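Local coordinates for maltose/maltodextrin-binding protein (Thermus thermophilus, PDB 2GH9) that binds maltotriose in the cleft between its two lobes and probably delivers such maltodextrins to a membrane transporter for uptake, at residues A[239-242]-A[246-249]; A[56-61]-A[285-290]. All coordinates share one frame; numbering follows the deposited sequence.

Contact 1 (A[239-242]-A[246-249])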
loop_
_atom_site.group_PDB
_atom_site.type_symbol
_atom_site.label_atom_id
_atom_site.label_comp_id
_atom_site.label_asym_id
_atom_site.label_seq_id
_atom_site.Cartn_x
_atom_site.Cartn_y
_atom_site.Cartn_z
ATOM N N ASP A 239 3.792 -13.574 -6.316
ATOM C CA ASP A 239 5.132 -14.148 -6.460
ATOM C C ASP A 239 5.456 -15.175 -5.384
ATOM O O ASP A 239 6.189 -16.119 -5.665
ATOM C CB ASP A 239 6.193 -13.057 -6.490
ATOM C CG ASP A 239 6.047 -12.123 -7.683
ATOM O OD1 ASP A 239 5.871 -12.634 -8.807
ATOM O OD2 ASP A 239 6.142 -10.882 -7.508
ATOM N N TYR A 240 4.889 -15.022 -4.180
ATOM C CA TYR A 240 4.999 -16.057 -3.133
ATOM C C TYR A 240 4.199 -17.329 -3.456
ATOM O O TYR A 240 4.682 -18.443 -3.183
ATOM C CB TYR A 240 4.594 -15.541 -1.727
ATOM C CG TYR A 240 5.327 -14.300 -1.240
ATOM C CD1 TYR A 240 6.490 -13.843 -1.875
ATOM C CD2 TYR A 240 4.864 -13.594 -0.130
ATOM C CE1 TYR A 240 7.147 -12.698 -1.452
ATOM C CE2 TYR A 240 5.528 -12.446 0.315
ATOM C CZ TYR A 240 6.666 -12.006 -0.352
ATOM O OH TYR A 240 7.332 -10.878 0.060
ATOM N N LYS A 241 2.977 -17.176 -3.979
ATOM C CA LYS A 241 2.191 -18.320 -4.448
ATOM C C LYS A 241 2.946 -19.028 -5.585
ATOM O O LYS A 241 3.040 -20.256 -5.604
ATOM C CB LYS A 241 0.785 -17.903 -4.930
ATOM C CG LYS A 241 -0.176 -17.407 -3.867
ATOM C CD LYS A 241 -1.452 -16.813 -4.493
ATOM C CE LYS A 241 -2.526 -16.554 -3.434
ATOM N NZ LYS A 241 -3.787 -15.965 -3.985
ATOM N N LYS A 242 3.499 -18.252 -6.511
ATOM C CA LYS A 242 4.225 -18.799 -7.670
ATOM C C LYS A 242 5.501 -19.548 -7.280
ATOM O O LYS A 242 5.833 -20.577 -7.883
ATOM C CB LYS A 242 4.556 -17.694 -8.669
ATOM C CG LYS A 242 5.126 -18.188 -10.002
ATOM C CD LYS A 242 5.412 -17.020 -10.956
ATOM C CE LYS A 242 6.446 -17.406 -12.019
ATOM N NZ LYS A 242 6.700 -16.341 -13.046
ATOM N N ASP A 246 4.630 -21.588 1.462
ATOM C CA ASP A 246 3.441 -21.740 2.304
ATOM C C ASP A 246 3.494 -20.682 3.404
ATOM O O ASP A 246 4.232 -20.833 4.380
ATOM C CB ASP A 246 3.355 -23.146 2.909
ATOM C CG ASP A 246 2.051 -23.386 3.662
ATOM O OD1 ASP A 246 0.973 -22.949 3.214
ATOM O OD2 ASP A 246 2.088 -24.050 4.715
ATOM N N PHE A 247 2.717 -19.612 3.229
ATOM C CA PHE A 247 2.769 -18.454 4.131
ATOM C C PHE A 247 1.521 -18.380 4.986
ATOM O O PHE A 247 0.447 -18.883 4.612
ATOM C CB PHE A 247 2.957 -17.131 3.353
ATOM C CG PHE A 247 1.966 -16.947 2.251
ATOM C CD1 PHE A 247 2.285 -17.309 0.946
ATOM C CD2 PHE A 247 0.691 -16.453 2.521
ATOM C CE1 PHE A 247 1.347 -17.175 -0.085
ATOM C CE2 PHE A 247 -0.257 -16.309 1.499
ATOM C CZ PHE A 247 0.071 -16.665 0.198
ATOM N N GLY A 248 1.674 -17.746 6.143
ATOM C CA GLY A 248 0.546 -17.289 6.932
ATOM C C GLY A 248 0.561 -15.764 7.032
ATOM O O GLY A 248 1.583 -15.133 6.845
ATOM N N ILE A 249 -0.605 -15.201 7.313
ATOM C CA ILE A 249 -0.799 -13.772 7.505
ATOM C C ILE A 249 -1.238 -13.543 8.946
ATOM O O ILE A 249 -2.211 -14.165 9.425
ATOM C CB ILE A 249 -1.893 -13.250 6.544
ATOM C CG1 ILE A 249 -1.417 -13.420 5.095
ATOM C CG2 ILE A 249 -2.259 -11.762 6.854
ATOM C CD1 ILE A 249 -2.519 -13.485 4.067
#
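Phe247 points its ring from the edge strand of a four-stranded sheet at the last turn of the preceding helix, where it meets Tyr240 and Lys241. This is a tight helix-to-strand connection in an α/β lobe of a periplasmic binding protein: helix 237-242 ends, four residues carry the chain round, and strand 247-250 joins the sheet antiparallel to strand 116-120. The two helix residues use different parts of the ring. Tyr240 offers only its CB, which approaches obliquely, 3.9 Å from Phe247 CD1; its own ring then leads away from the strand to meet that of Phe222. Lys241 comes to the edge, near the ring plane, with CG 4.1 Å from both Phe247 CE1 and CZ, and the side chains cross at a slant. A chi1 of 52° holds Phe247 CG between backbone N and carbonyl carbon, and in this setting the ring reaches across to the helix; the Phe247 side chain also touches Ile118 and Val321. Cutting the ring back to an alanine here would probably open a gap between helix and strand and leave Tyr240 CB and Lys241 CG without their apolar partner. The polar ends of both helix residues are held outside this apolar contact: Lys241 NZ is hydrogen-bonded to the carbonyl oxygens of Gly303 and Gln301, and Tyr240 OH to Asp219 OD1 and Asn232 ND2.

Contact 2 (A[56-61]-A[285-290]); sequences ADLVVT and NFAKTL
The ring of Phe286 is met obliquely by Leu58, whose CD1 lies 3.8 Å from Phe286 CD2, the two side chains crossing at about a right angle. Over one face of the same ring sits Leu290 CG, one helical turn further on, 4.2 Å above the plane and displaced toward the rim; the ring also meets that of Phe24 from helix 11-26, with the planes inclined at about 55°. Leu58 CD1 touches a second helix residue as well, Ala287 CB at 3.9 Å, and thus bridges two successive positions of the helix. Two residues on, where the chain turns a corner, Val60 and Leu290 reach toward each other tip to tip. Leu290 CD1 comes 3.5 Å from Val60 CG2, tighter than usual for two methyl carbons, and 4.0 Å from Val60 CG1, so that it faces both branches of the valine. That double approach follows from the valine torsion (chi1 -180°), which sets CG1 beside the carbonyl carbon and CG2 beside the backbone N. Within the helix, Thr289 OG1 donates a short hydrogen bond, 2.5 Å to Phe286 O, in the carbonyl plane and on a lone pair, which gives the hydroxyl a partner within the helix. Leu58 and Val60 also touch Val271 of the neighbouring antiparallel strand, and Leu290 touches Trp16 and Gln20. All five residues that meet across the contact are buried, an apolar helix-on-sheet interface of the kind that builds the α/β lobes of periplasmic sugar-binding proteins.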
loop_
_atom_site.group_PDB
_atom_site.type_symbol
_atom_site.label_atom_id
_atom_site.label_comp_id
_atom_site.label_asym_id
_atom_site.label_seq_id
_atom_site.Cartn_x
_atom_site.Cartn_y
_atom_site.Cartn_z
ATOM N N ALA A 56 -0.792 7.517 -20.423
ATOM C CA ALA A 56 -1.697 6.432 -20.796
ATOM C C ALA A 56 -3.162 6.789 -20.602
ATOM O O ALA A 56 -3.503 7.708 -19.853
ATOM C CB ALA A 56 -1.382 5.157 -19.979
ATOM N N ASP A 57 -4.025 6.026 -21.269
ATOM C CA ASP A 57 -5.467 6.233 -21.205
ATOM C C ASP A 57 -6.035 5.845 -19.855
ATOM O O ASP A 57 -7.056 6.371 -19.453
ATOM C CB ASP A 57 -6.154 5.436 -22.323
ATOM C CG ASP A 57 -5.791 5.965 -23.698
ATOM O OD1 ASP A 57 -6.226 7.083 -24.009
ATOM O OD2 ASP A 57 -5.040 5.309 -24.435
ATOM N N LEU A 58 -5.389 4.900 -19.175
ATOM C CA LEU A 58 -5.775 4.543 -17.818
ATOM C C LEU A 58 -4.591 4.023 -17.000
ATOM O O LEU A 58 -3.531 3.694 -17.541
ATOM C CB LEU A 58 -6.966 3.555 -17.784
ATOM C CG LEU A 58 -7.041 2.221 -18.523
ATOM C CD1 LEU A 58 -8.215 1.390 -18.013
ATOM C CD2 LEU A 58 -7.167 2.450 -20.011
ATOM N N VAL A 59 -4.757 4.036 -15.677
ATOM C CA VAL A 59 -3.753 3.455 -14.775
ATOM C C VAL A 59 -4.477 2.389 -13.997
ATOM O O VAL A 59 -5.498 2.671 -13.368
ATOM C CB VAL A 59 -3.120 4.466 -13.795
ATOM C CG1 VAL A 59 -1.937 3.802 -13.034
ATOM C CG2 VAL A 59 -2.624 5.698 -14.513
ATOM N N VAL A 60 -3.986 1.161 -14.123
ATOM C CA VAL A 60 -4.450 -0.000 -13.367
ATOM C C VAL A 60 -3.269 -0.515 -12.526
ATOM O O VAL A 60 -2.403 -1.228 -13.054
ATOM C CB VAL A 60 -4.901 -1.101 -14.318
ATOM C CG1 VAL A 60 -5.387 -2.312 -13.533
ATOM C CG2 VAL A 60 -6.004 -0.584 -15.275
ATOM N N THR A 61 -3.170 -0.194 -11.236
ATOM C CA THR A 61 -4.043 0.674 -10.457
ATOM C C THR A 61 -3.190 1.746 -9.768
ATOM O O THR A 61 -1.953 1.654 -9.731
ATOM C CB THR A 61 -4.762 -0.131 -9.355
ATOM O OG1 THR A 61 -3.820 -1.022 -8.716
ATOM C CG2 THR A 61 -5.952 -0.939 -9.959
ATOM N N ASN A 285 -14.916 1.706 -20.674
ATOM C CA ASN A 285 -15.500 0.376 -20.814
ATOM C C ASN A 285 -14.503 -0.675 -20.360
ATOM O O ASN A 285 -14.870 -1.596 -19.659
ATOM C CB ASN A 285 -15.932 0.093 -22.257
ATOM C CG ASN A 285 -17.269 0.725 -22.616
ATOM O OD1 ASN A 285 -18.109 0.972 -21.752
ATOM N ND2 ASN A 285 -17.468 0.984 -23.901
ATOM N N PHE A 286 -13.239 -0.522 -20.735
ATOM C CA PHE A 286 -12.230 -1.514 -20.364
ATOM C C PHE A 286 -12.016 -1.524 -18.850
ATOM O O PHE A 286 -11.948 -2.590 -18.242
ATOM C CB PHE A 286 -10.911 -1.259 -21.078
ATOM C CG PHE A 286 -9.813 -2.186 -20.644
ATOM C CD1 PHE A 286 -9.981 -3.566 -20.741
ATOM C CD2 PHE A 286 -8.616 -1.690 -20.155
ATOM C CE1 PHE A 286 -8.965 -4.447 -20.341
ATOM C CE2 PHE A 286 -7.589 -2.570 -19.753
ATOM C CZ PHE A 286 -7.776 -3.945 -19.843
ATOM N N ALA A 287 -11.918 -0.338 -18.252
ATOM C CA ALA A 287 -11.819 -0.217 -16.795
ATOM C C ALA A 287 -12.964 -0.952 -16.082
ATOM O O ALA A 287 -12.736 -1.643 -15.080
ATOM C CB ALA A 287 -11.780 1.252 -16.384
ATOM N N LYS A 288 -14.183 -0.821 -16.612
ATOM C CA LYS A 288 -15.342 -1.432 -15.986
ATOM C C LYS A 288 -15.255 -2.958 -16.068
ATOM O O LYS A 288 -15.665 -3.618 -15.136
ATOM C CB LYS A 288 -16.664 -0.870 -16.560
ATOM C CG LYS A 288 -16.887 0.607 -16.203
ATOM C CD LYS A 288 -17.951 1.299 -17.050
ATOM C CE LYS A 288 -19.341 0.778 -16.745
ATOM N NZ LYS A 288 -20.411 1.687 -17.297
ATOM N N THR A 289 -14.670 -3.502 -17.136
ATOM C CA THR A 289 -14.488 -4.966 -17.245
ATOM C C THR A 289 -13.592 -5.515 -16.126
ATOM O O THR A 289 -13.774 -6.642 -15.702
ATOM C CB THR A 289 -13.911 -5.438 -18.627
ATOM O OG1 THR A 289 -12.551 -4.974 -18.814
ATOM C CG2 THR A 289 -14.810 -4.974 -19.787
ATOM N N LEU A 290 -12.632 -4.711 -15.661
ATOM C CA LEU A 290 -11.628 -5.169 -14.705
ATOM C C LEU A 290 -12.163 -5.295 -13.275
ATOM O O LEU A 290 -11.584 -6.010 -12.460
ATOM C CB LEU A 290 -10.395 -4.221 -14.731
ATOM C CG LEU A 290 -9.635 -3.980 -16.048
ATOM C CD1 LEU A 290 -8.517 -2.914 -15.876
ATOM C CD2 LEU A 290 -9.051 -5.285 -16.644
#

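In the fold
From the N terminus, strand 3-7, helix 11-26, strand 32-36 and helix 39-49 precede strand 58-63, the first partner of contact 2. There 223 residues separate 56-61 from 285-290, where helix 280-290 closes that long loop. Contact 1 falls within this excursion: 239-242 and 246-249 are joined by a turn of three residues, so the short loop nests in the long one and the two do not cross. Contact 2 seats a helix on the sheet that includes strands 3-7 and 265-273, whereas contact 1 ties a helix to the edge of the separate four-stranded sheet. Their centres are 27 Å apart, yet the side chains of Tyr240 and Val60 are each about 10 Å from a bound glucose unit.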